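Long-range contact in Galactose/lactose metabolism regulatory protein GAL80 (Kluyveromyces lactis, PDB 3E1K), which acts as a negative regulator of the lactose/galactose metabolic genes, apparently blocking activation by the transcriptional activator LAC9 when no inducing sugar is present: residues A[232-237]-A[442-447]. Numbering follows the deposited sequence.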
loop_
_atom_site.group_PDB
_atom_site.type_symbol
_atom_site.label_atom_id
_atom_site.label_comp_id
_atom_site.label_asym_id
_atom_site.label_seq_id
_atom_site.Cartn_x
_atom_site.Cartn_y
_atom_site.Cartn_z
ATOM N N ALA A 232 -8.893 0.963 8.853
ATOM C CA ALA A 232 -7.889 1.961 9.108
ATOM C C ALA A 232 -7.164 1.796 10.451
ATOM O O ALA A 232 -7.708 1.253 11.420
ATOM C CB ALA A 232 -8.528 3.351 8.854
ATOM N N MET A 233 -5.887 2.163 10.416
ATOM C CA MET A 233 -4.976 2.056 11.532
ATOM C C MET A 233 -4.142 3.335 11.677
ATOM O O MET A 233 -3.490 3.783 10.732
ATOM C CB MET A 233 -4.076 0.852 11.243
ATOM C CG MET A 233 -4.764 -0.464 11.369
ATOM S SD MET A 233 -3.526 -1.733 11.145
ATOM C CE MET A 233 -4.694 -3.180 11.296
ATOM N N ILE A 234 -4.125 3.946 12.860
ATOM C CA ILE A 234 -3.360 5.199 12.957
ATOM C C ILE A 234 -2.194 5.266 13.929
ATOM O O ILE A 234 -2.353 5.065 15.138
ATOM C CB ILE A 234 -4.190 6.453 13.111
ATOM C CG1 ILE A 234 -5.191 6.561 11.946
ATOM C CG2 ILE A 234 -3.288 7.660 13.189
ATOM C CD1 ILE A 234 -6.623 6.890 12.444
ATOM N N SER A 235 -1.032 5.631 13.408
ATOM C CA SER A 235 0.186 5.628 14.180
ATOM C C SER A 235 0.735 6.914 14.766
ATOM O O SER A 235 0.460 7.980 14.254
ATOM C CB SER A 235 1.284 4.882 13.428
ATOM O OG SER A 235 1.739 3.773 14.183
ATOM N N ASN A 236 1.461 6.831 15.880
ATOM C CA ASN A 236 2.044 8.010 16.565
ATOM C C ASN A 236 3.369 7.609 17.197
ATOM O O ASN A 236 3.508 7.390 18.408
ATOM C CB ASN A 236 1.080 8.580 17.622
ATOM C CG ASN A 236 0.546 9.960 17.280
ATOM O OD1 ASN A 236 -0.658 10.075 17.052
ATOM N ND2 ASN A 236 1.420 11.004 17.320
ATOM N N ASN A 237 4.333 7.494 16.290
ATOM C CA ASN A 237 5.680 7.103 16.660
ATOM C C ASN A 237 6.652 8.285 16.632
ATOM O O ASN A 237 7.813 8.149 17.006
ATOM C CB ASN A 237 6.116 5.953 15.757
ATOM C CG ASN A 237 5.002 4.939 15.557
ATOM O OD1 ASN A 237 4.107 4.854 16.371
ATOM N ND2 ASN A 237 5.088 4.130 14.512
ATOM N N ARG A 442 -13.102 5.834 13.585
ATOM C CA ARG A 442 -13.781 4.819 14.374
ATOM C C ARG A 442 -13.157 3.448 14.100
ATOM O O ARG A 442 -12.920 2.633 14.993
ATOM C CB ARG A 442 -15.286 4.808 14.104
ATOM C CG ARG A 442 -16.142 4.967 15.359
ATOM C CD ARG A 442 -17.612 4.696 15.011
ATOM N NE ARG A 442 -17.811 4.494 13.579
ATOM C CZ ARG A 442 -18.655 5.232 12.846
ATOM N NH1 ARG A 442 -19.389 6.169 13.442
ATOM N NH2 ARG A 442 -18.792 4.982 11.535
ATOM N N SER A 443 -12.845 3.213 12.848
ATOM C CA SER A 443 -12.271 1.946 12.471
ATOM C C SER A 443 -10.966 1.673 13.220
ATOM O O SER A 443 -10.868 0.597 13.834
ATOM C CB SER A 443 -11.978 1.869 10.982
ATOM O OG SER A 443 -10.882 0.997 10.908
ATOM N N ASP A 444 -9.962 2.540 13.142
ATOM C CA ASP A 444 -8.711 2.238 13.826
ATOM C C ASP A 444 -9.103 1.945 15.259
ATOM O O ASP A 444 -8.759 0.868 15.786
ATOM C CB ASP A 444 -7.688 3.389 13.753
ATOM C CG ASP A 444 -6.732 3.460 14.977
ATOM O OD1 ASP A 444 -6.276 2.407 15.462
ATOM O OD2 ASP A 444 -6.422 4.590 15.440
ATOM N N LYS A 445 -9.810 2.907 15.864
ATOM C CA LYS A 445 -10.156 2.799 17.269
ATOM C C LYS A 445 -10.767 1.446 17.559
ATOM O O LYS A 445 -10.302 0.666 18.385
ATOM C CB LYS A 445 -11.080 3.913 17.753
ATOM C CG LYS A 445 -11.241 3.942 19.251
ATOM C CD LYS A 445 -12.123 5.129 19.648
ATOM C CE LYS A 445 -11.720 5.817 20.993
ATOM N NZ LYS A 445 -12.519 7.049 21.451
ATOM N N GLU A 446 -11.915 1.222 16.910
ATOM C CA GLU A 446 -12.601 -0.038 17.122
ATOM C C GLU A 446 -11.815 -1.279 16.716
ATOM O O GLU A 446 -12.186 -2.372 17.134
ATOM C CB GLU A 446 -14.036 -0.059 16.629
ATOM C CG GLU A 446 -14.954 0.987 17.260
ATOM C CD GLU A 446 -16.342 0.769 16.604
ATOM O OE1 GLU A 446 -16.628 -0.385 16.291
ATOM O OE2 GLU A 446 -17.108 1.700 16.209
ATOM N N GLU A 447 -10.764 -1.106 15.906
ATOM C CA GLU A 447 -9.915 -2.189 15.427
ATOM C C GLU A 447 -10.771 -3.204 14.627
ATOM O O GLU A 447 -10.657 -4.418 14.749
ATOM C CB GLU A 447 -9.254 -2.910 16.602
ATOM C CG GLU A 447 -7.755 -3.192 16.477
ATOM C CD GLU A 447 -6.953 -2.248 17.292
ATOM O OE1 GLU A 447 -6.879 -2.459 18.490
ATOM O OE2 GLU A 447 -6.370 -1.327 16.609
#
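One face of the Asp444 carboxylate rests on the strand: Ile234 N stands almost directly over its centre, 3.4 Å from Asp444 CG, and Met233 CA lies farther out on the same side. The Ile234 side chain crosses that of Asp444 at about a right angle, with Ile234 CB over the same face at the OD2 end, 3.7 Å from Asp444 OD2, and Ile234 CD1 reaching round beyond Asp444 OD2 (3.8 Å), still on that side. The other oxygen, OD1, has a weak, long ion pair with Lys229 of the second subunit. CG stands roughly anti to the backbone N (chi1 150°), which carries CG to the strand backbone. An alanine here would probably leave a gap beside the Ile234 amide and side chain, and Lys229 of the second subunit without this weak charge partner. The preceding residue, Ser443, makes the direct polar link: Ala232 N donates to Ser443 OG (2.9 Å, 147° at the hydrogen). The same hydroxyl is bonded to Lys448 O, so it joins the strand to the chain leaving the helix. That exit is a Schellman motif at Glu447, whose OE2 forms a salt bridge with Lys229 of the second subunit. Helix 427-446 thus ends against strand 227-235 of the mixed sheet in the C-terminal domain, the local axes 6.2 Å apart and at 79°. Val440 and Phe441 of the helix extend the packing onto Ala232 and Ile234. Strand 227-235 is flanked in the sheet by antiparallel neighbours: 262-269, through bonds such as Met233 with Leu264, and the short 450-451 that follows the helix, whose Leu450 touches Ser443.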